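PDB 4PY3: bartonella effector protein (Bep) substrate of VirB T4SS from Bartonella sp. 1-1C, which is predicted to transfer AMP from ATP to threonine or tyrosine residues of target proteins, this chain being its N-terminal FIC domain. Local coordinates for residues A[23-26]-A[32-35]; A[38-43]-A[71-76]; A[144-149]-A[190-195]. All coordinates share one frame; numbering follows the deposited sequence.

Interaction 1: residues A[23-26]-A[32-35]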
# COMPACT_ATOMS: atom_id res chain seq x y z
N ASN A 23 -2.81 -14.89 12.52
CA ASN A 23 -4.08 -14.33 12.07
C ASN A 23 -5.23 -14.75 12.96
O ASN A 23 -5.18 -15.78 13.62
CB ASN A 23 -4.36 -14.74 10.62
CG ASN A 23 -4.48 -16.25 10.45
OD1 ASN A 23 -5.56 -16.82 10.60
ND2 ASN A 23 -3.36 -16.90 10.13
N LYS A 24 -6.29 -13.95 12.94
CA LYS A 24 -7.44 -14.15 13.81
C LYS A 24 -8.25 -15.40 13.46
O LYS A 24 -9.09 -15.82 14.24
CB LYS A 24 -8.36 -12.94 13.77
CG LYS A 24 -7.70 -11.64 14.22
CD LYS A 24 -8.70 -10.50 14.32
CE LYS A 24 -7.97 -9.21 14.69
NZ LYS A 24 -8.89 -8.04 14.81
N HIS A 25 -8.01 -15.96 12.28
CA HIS A 25 -8.73 -17.15 11.86
C HIS A 25 -8.05 -18.42 12.35
O HIS A 25 -8.60 -19.50 12.19
CB HIS A 25 -8.85 -17.21 10.34
CG HIS A 25 -9.28 -15.91 9.72
ND1 HIS A 25 -10.53 -15.36 9.95
CD2 HIS A 25 -8.63 -15.05 8.90
CE1 HIS A 25 -10.63 -14.23 9.29
NE2 HIS A 25 -9.49 -14.01 8.65
N ASN A 26 -6.85 -18.29 12.92
CA ASN A 26 -6.04 -19.44 13.34
C ASN A 26 -5.74 -20.37 12.16
O ASN A 26 -5.68 -21.58 12.32
CB ASN A 26 -6.74 -20.19 14.48
CG ASN A 26 -7.07 -19.31 15.67
OD1 ASN A 26 -8.16 -19.41 16.19
ND2 ASN A 26 -6.14 -18.44 16.09
N LYS A 32 -4.22 -20.84 2.07
CA LYS A 32 -5.60 -20.64 2.52
C LYS A 32 -5.78 -19.26 3.15
O LYS A 32 -6.80 -18.61 2.93
CB LYS A 32 -6.04 -21.73 3.51
N LEU A 33 -4.78 -18.81 3.90
CA LEU A 33 -4.82 -17.48 4.51
C LEU A 33 -4.99 -16.40 3.45
O LEU A 33 -5.81 -15.51 3.59
CB LEU A 33 -3.55 -17.21 5.33
CG LEU A 33 -3.46 -15.83 6.00
CD1 LEU A 33 -4.66 -15.56 6.90
CD2 LEU A 33 -2.18 -15.71 6.81
N ALA A 34 -4.20 -16.49 2.38
CA ALA A 34 -4.30 -15.56 1.25
C ALA A 34 -5.74 -15.47 0.72
O ALA A 34 -6.25 -14.37 0.55
CB ALA A 34 -3.36 -15.96 0.13
N HIS A 35 -6.37 -16.62 0.51
CA HIS A 35 -7.75 -16.69 -0.01
C HIS A 35 -8.74 -15.99 0.94
O HIS A 35 -9.55 -15.17 0.51
CB HIS A 35 -8.19 -18.18 -0.10
CG HIS A 35 -9.24 -18.49 -1.13
ND1 HIS A 35 -10.55 -18.07 -1.02
CD2 HIS A 35 -9.20 -19.28 -2.23
CE1 HIS A 35 -11.25 -18.54 -2.04
NE2 HIS A 35 -10.45 -19.28 -2.79

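Interaction 2: residues A[38-43]-A[71-76]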
# COMPACT_ATOMS: atom_id res chain seq x y z
N GLU A 38 -8.26 -12.26 0.89
CA GLU A 38 -8.88 -11.61 -0.29
C GLU A 38 -10.39 -11.50 -0.09
O GLU A 38 -10.99 -10.49 -0.45
CB GLU A 38 -8.54 -12.31 -1.67
CG GLU A 38 -7.42 -11.59 -2.39
CD GLU A 38 -6.90 -12.32 -3.62
OE1 GLU A 38 -7.40 -13.42 -3.92
OE2 GLU A 38 -5.98 -11.77 -4.28
N HIS A 39 -10.99 -12.53 0.51
CA HIS A 39 -12.43 -12.53 0.76
C HIS A 39 -12.88 -11.35 1.63
O HIS A 39 -13.76 -10.59 1.23
CB HIS A 39 -12.87 -13.84 1.42
CG HIS A 39 -14.34 -13.90 1.70
ND1 HIS A 39 -14.88 -13.71 2.95
CD2 HIS A 39 -15.38 -14.11 0.86
CE1 HIS A 39 -16.19 -13.82 2.87
NE2 HIS A 39 -16.52 -14.06 1.61
N TYR A 40 -12.27 -11.20 2.81
CA TYR A 40 -12.65 -10.13 3.73
C TYR A 40 -12.32 -8.74 3.20
O TYR A 40 -13.08 -7.80 3.41
CB TYR A 40 -12.03 -10.36 5.12
CG TYR A 40 -12.72 -11.48 5.85
CD1 TYR A 40 -14.04 -11.33 6.27
CD2 TYR A 40 -12.09 -12.68 6.09
CE1 TYR A 40 -14.70 -12.35 6.93
CE2 TYR A 40 -12.74 -13.71 6.75
CZ TYR A 40 -14.05 -13.53 7.17
OH TYR A 40 -14.71 -14.54 7.82
N ALA A 41 -11.19 -8.62 2.52
CA ALA A 41 -10.79 -7.36 1.91
C ALA A 41 -11.86 -6.86 0.95
O ALA A 41 -12.24 -5.70 0.99
CB ALA A 41 -9.46 -7.51 1.20
N LYS A 42 -12.37 -7.77 0.11
CA LYS A 42 -13.44 -7.44 -0.82
C LYS A 42 -14.71 -6.98 -0.10
O LYS A 42 -15.35 -6.02 -0.53
CB LYS A 42 -13.74 -8.63 -1.77
CG LYS A 42 -12.77 -8.69 -2.94
CD LYS A 42 -13.17 -9.72 -3.97
CE LYS A 42 -12.85 -11.14 -3.52
NZ LYS A 42 -13.20 -12.12 -4.58
N LYS A 43 -15.07 -7.66 0.98
CA LYS A 43 -16.24 -7.28 1.76
C LYS A 43 -16.08 -5.89 2.36
O LYS A 43 -17.03 -5.12 2.40
CB LYS A 43 -16.52 -8.29 2.88
CG LYS A 43 -16.90 -9.68 2.43
CD LYS A 43 -18.18 -9.71 1.63
CE LYS A 43 -18.58 -11.17 1.47
NZ LYS A 43 -20.01 -11.41 1.22
N GLU A 71 -8.63 -5.93 9.28
CA GLU A 71 -9.01 -6.05 10.70
C GLU A 71 -9.68 -7.37 11.08
O GLU A 71 -9.70 -7.73 12.26
CB GLU A 71 -9.88 -4.88 11.16
CG GLU A 71 -11.24 -4.75 10.48
CD GLU A 71 -11.90 -3.38 10.66
OE1 GLU A 71 -11.27 -2.45 11.24
OE2 GLU A 71 -13.06 -3.25 10.22
N SER A 72 -10.23 -8.08 10.09
CA SER A 72 -10.83 -9.40 10.36
C SER A 72 -9.79 -10.52 10.38
O SER A 72 -10.08 -11.62 10.86
CB SER A 72 -11.90 -9.73 9.33
OG SER A 72 -13.05 -8.93 9.52
N THR A 73 -8.59 -10.21 9.89
CA THR A 73 -7.53 -11.18 9.70
C THR A 73 -6.29 -10.92 10.56
O THR A 73 -5.75 -11.84 11.16
CB THR A 73 -7.11 -11.21 8.23
OG1 THR A 73 -8.22 -11.63 7.44
CG2 THR A 73 -5.95 -12.16 8.00
N PHE A 74 -5.83 -9.67 10.62
CA PHE A 74 -4.61 -9.36 11.37
C PHE A 74 -4.89 -8.44 12.53
O PHE A 74 -5.49 -7.38 12.36
CB PHE A 74 -3.56 -8.73 10.46
CG PHE A 74 -3.07 -9.63 9.37
CD1 PHE A 74 -2.55 -10.88 9.67
CD2 PHE A 74 -3.14 -9.23 8.03
CE1 PHE A 74 -2.10 -11.71 8.66
CE2 PHE A 74 -2.68 -10.06 7.02
CZ PHE A 74 -2.17 -11.30 7.34
N GLU A 75 -4.40 -8.83 13.70
CA GLU A 75 -4.55 -8.06 14.92
C GLU A 75 -3.92 -6.66 14.78
O GLU A 75 -4.44 -5.70 15.33
CB GLU A 75 -3.90 -8.79 16.12
CG GLU A 75 -4.57 -10.10 16.50
CD GLU A 75 -3.93 -10.78 17.71
OE1 GLU A 75 -3.52 -10.08 18.67
OE2 GLU A 75 -3.80 -12.02 17.71
N TRP A 76 -2.84 -6.57 14.02
CA TRP A 76 -2.09 -5.32 13.83
C TRP A 76 -2.58 -4.49 12.64
O TRP A 76 -1.95 -3.51 12.26
CB TRP A 76 -0.59 -5.63 13.64
CG TRP A 76 -0.33 -6.74 12.67
CD1 TRP A 76 -0.23 -8.06 12.97
CD2 TRP A 76 -0.16 -6.64 11.25
NE1 TRP A 76 -0.02 -8.79 11.83
CE2 TRP A 76 0.03 -7.94 10.76
CE3 TRP A 76 -0.16 -5.56 10.34
CZ2 TRP A 76 0.23 -8.21 9.41
CZ3 TRP A 76 0.03 -5.83 9.00
CH2 TRP A 76 0.23 -7.14 8.54

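Interaction 3: residues A[144-149]-A[190-195]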
# COMPACT_ATOMS: atom_id res chain seq x y z
N LYS A 144 4.72 9.47 -9.59
CA LYS A 144 5.87 9.79 -8.75
C LYS A 144 5.60 9.51 -7.28
O LYS A 144 6.44 8.94 -6.58
CB LYS A 144 6.30 11.25 -8.95
CG LYS A 144 7.01 11.52 -10.25
CD LYS A 144 7.16 13.01 -10.51
CE LYS A 144 8.07 13.37 -11.67
NZ LYS A 144 7.52 14.48 -12.49
N LEU A 145 4.42 9.91 -6.82
CA LEU A 145 3.98 9.69 -5.44
C LEU A 145 3.77 8.19 -5.15
O LEU A 145 4.04 7.72 -4.04
CB LEU A 145 2.69 10.51 -5.12
CG LEU A 145 2.57 11.92 -4.54
CD1 LEU A 145 3.04 12.86 -5.61
CD2 LEU A 145 1.23 12.51 -4.01
N PHE A 146 3.31 7.44 -6.15
CA PHE A 146 3.10 6.00 -6.00
C PHE A 146 4.41 5.26 -5.81
O PHE A 146 4.54 4.39 -4.94
CB PHE A 146 2.38 5.42 -7.21
CG PHE A 146 1.83 4.03 -6.98
CD1 PHE A 146 0.59 3.87 -6.40
CD2 PHE A 146 2.55 2.91 -7.34
CE1 PHE A 146 0.06 2.61 -6.19
CE2 PHE A 146 2.03 1.63 -7.13
CZ PHE A 146 0.78 1.49 -6.55
N VAL A 147 5.39 5.63 -6.63
CA VAL A 147 6.74 5.07 -6.52
C VAL A 147 7.32 5.34 -5.13
O VAL A 147 7.90 4.46 -4.50
CB VAL A 147 7.69 5.64 -7.61
CG1 VAL A 147 9.15 5.39 -7.26
CG2 VAL A 147 7.35 5.01 -8.95
N PHE A 148 7.16 6.58 -4.67
CA PHE A 148 7.67 6.97 -3.36
C PHE A 148 7.04 6.13 -2.24
O PHE A 148 7.74 5.51 -1.45
CB PHE A 148 7.42 8.47 -3.13
CG PHE A 148 7.87 8.96 -1.78
CD1 PHE A 148 9.10 8.58 -1.25
CD2 PHE A 148 7.08 9.82 -1.04
CE1 PHE A 148 9.51 9.03 -0.00
CE2 PHE A 148 7.48 10.27 0.21
CZ PHE A 148 8.70 9.87 0.73
N LEU A 149 5.71 6.09 -2.21
CA LEU A 149 4.99 5.34 -1.18
C LEU A 149 5.33 3.86 -1.23
O LEU A 149 5.51 3.22 -0.19
CB LEU A 149 3.48 5.52 -1.33
CG LEU A 149 2.65 4.77 -0.29
CD1 LEU A 149 3.02 5.19 1.12
CD2 LEU A 149 1.16 5.00 -0.51
N ARG A 190 6.60 -4.81 -12.32
CA ARG A 190 7.69 -4.30 -13.15
C ARG A 190 7.88 -2.78 -12.95
O ARG A 190 9.00 -2.30 -12.82
CB ARG A 190 7.43 -4.58 -14.64
CG ARG A 190 8.66 -4.29 -15.50
CD ARG A 190 8.59 -4.84 -16.93
NE ARG A 190 7.28 -4.65 -17.55
CZ ARG A 190 6.32 -5.58 -17.65
NH1 ARG A 190 6.50 -6.82 -17.18
NH2 ARG A 190 5.18 -5.28 -18.24
N ALA A 191 6.77 -2.05 -12.92
CA ALA A 191 6.81 -0.61 -12.71
C ALA A 191 7.33 -0.26 -11.33
O ALA A 191 8.13 0.67 -11.17
CB ALA A 191 5.43 -0.01 -12.93
N CYS A 192 6.89 -1.00 -10.30
CA CYS A 192 7.39 -0.77 -8.95
C CYS A 192 8.89 -0.99 -8.89
O CYS A 192 9.62 -0.21 -8.26
CB CYS A 192 6.65 -1.66 -7.94
SG CYS A 192 4.92 -1.17 -7.71
N ILE A 193 9.35 -2.07 -9.52
CA ILE A 193 10.77 -2.43 -9.49
C ILE A 193 11.61 -1.36 -10.19
O ILE A 193 12.60 -0.89 -9.62
CB ILE A 193 11.02 -3.83 -10.09
CG1 ILE A 193 10.32 -4.89 -9.16
CG2 ILE A 193 12.52 -4.05 -10.29
CD1 ILE A 193 10.59 -6.38 -9.35
N ASP A 194 11.17 -0.94 -11.38
CA ASP A 194 11.82 0.16 -12.09
C ASP A 194 11.91 1.39 -11.21
O ASP A 194 12.96 2.03 -11.11
CB ASP A 194 11.08 0.51 -13.38
CG ASP A 194 11.40 -0.45 -14.52
OD1 ASP A 194 12.19 -1.40 -14.32
OD2 ASP A 194 10.86 -0.26 -15.62
N GLY A 195 10.81 1.70 -10.54
CA GLY A 195 10.76 2.82 -9.60
C GLY A 195 11.84 2.80 -8.52
O GLY A 195 12.27 3.86 -8.06

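Interaction 1: residues A[23-26]-A[32-35]
Asn23 and Leu33 carry this contact, in which a type I beta turn from Asn23 to Asn26 is laid against the first part of helix 30-48. The two side chains approach from opposite directions, one from the turn and the other from the helix, and their meeting is buried.

The apolar part is a methyl group against the face of an amide. Leu33 CD1 lies almost straight over the flat face of the Asn23 amide, 3.6 Å from Asn23 CG. Its twin, Leu33 CD2, reaches the nitrogen end of the same group, 3.7 Å from Asn23 ND2. Leu33 brings both methyls there with CG anti to its own backbone N (chi1 179°), which extends the branch from the helix toward the turn.

The polar part lies within the turn and next to it. Asn26 N donates to Asn23 O at 3.1 Å, the bond that closes the turn, and within the turn Asn23 OD1 receives a weak bond from His25 N. Asn23 ND2 is gripped by two backbone carbonyls, Leu21 O and Ile27 O, one in the chain before the turn and one just after it, which probably keeps the amide from flipping.

The histidine adds a looser, apolar contact at a ring edge. Its NE2 is hydrogen-bonded to Thr73 OG1, in the loop after helix 59-70, which helps fix how the ring is turned. Leu33 CD1 then comes to the edge of that imidazole, near its plane and 4.5 Å from His25 CD2.

Interaction 2: residues A[38-43]-A[71-76]
Tyr40 meets Ser72 and Thr73 where helix 30-48 passes the loop that follows helix 59-70, at one side of the mainly helical Fic domain. Tyr40 CB leaves the helix toward the loop, and CG is anti to the carbonyl carbon (chi1 -74°), which turns the ring broadside to Ser72. At the root of the ring, Tyr40 CG lies 4.0 Å from Ser72 CB. The neighbouring CD1 sees the same methylene and, at 4.2 Å, Ser72 OG. This is a CH-pi contact: Ser72 CB stands 4.2 Å from the centroid of the Tyr40 ring, only 21° off its normal.

On the other flank, Tyr40 CD2 approaches Thr73 OG1 obliquely, and that hydroxyl is hydrogen-bonded to His25 NE2. Beyond the rim on the CE2 side lies the His25 imidazole, stepped up from the phenol plane and nearly parallel to it (about 10°), beside the face that Ser72 CB covers. No hydrogen bond joins the two segments. The opposite face is covered from within the helix, by His39 ND1 lying 4.0 Å above the plane, over the centre of the Tyr40 ring.

Interaction 3: residues A[144-149]-A[190-195]
Two helices of the Fic domain touch through Val147 and Gly195 and through Phe146 and Cys192. Helix 135-152 is the one that leads toward the loop where Fic proteins carry their signature motif, here in a degenerate form; helix 185-197 comes later in the chain and leans on its flank.

The closest backbone approach is at the glycine. Val147 CA and Gly195 CA are 5.5 Å apart, a spacing possible because no CB stands in the way on the glycine side. Both valine methyls lie against one side of that backbone: Val147 CG1 packs 3.6 Å from Gly195 O, and Val147 CG2 comes to 4.1 Å from Gly195 CA. The interaction is van der Waals, methyl against peptide, and no hydrogen bond links the segments.

One residue back on the first helix, Phe146 extends with CG anti to the backbone N (chi1 -166°), so that the far end of its ring slants across to the second helix. Cys192 SG sits at the ring edge, 4.1 Å from Phe146 CE2. This is a sulfur-aromatic contact of the in-plane kind: SG is 5.4 Å from the centroid of the Phe146 ring and 82° off its normal.

The phenylalanine is buried among other rings, meeting Phe167 and Phe211 edge-to-face and also touching Phe180. Met207, on helix 205-214, touches Phe146, Val147 and Ala191, so it spans the seam between the two helices. Helix 113-126 lies against Leu145, Phe148 and Leu149, and helix 159-173 packs on Leu145, Phe146 and Leu149 of helix 135-152.

Along the chain the three contacts follow one another, each closing before the next opens. Interactions 1 and 2 share helix 30-48 and are close neighbours, their centres 9 Å apart. They touch: Lys24 N reaches Thr73 O at 2.8 Å, and Lys24 NZ reaches Glu71 O at 2.7 Å, both probable hydrogen bonds. Turn, helix and post-helix loop make one continuous patch. Interaction 3 lies on the opposite side of the chain's centre, about 29 Å from interaction 1 and 25 Å from interaction 2, centre to centre. It ties helices 135-152 and 185-197 within the helical bundle, while interaction 1 folds the N-terminal turn onto helix 30-48 and interaction 2 sets that helix against the loop after helix 59-70.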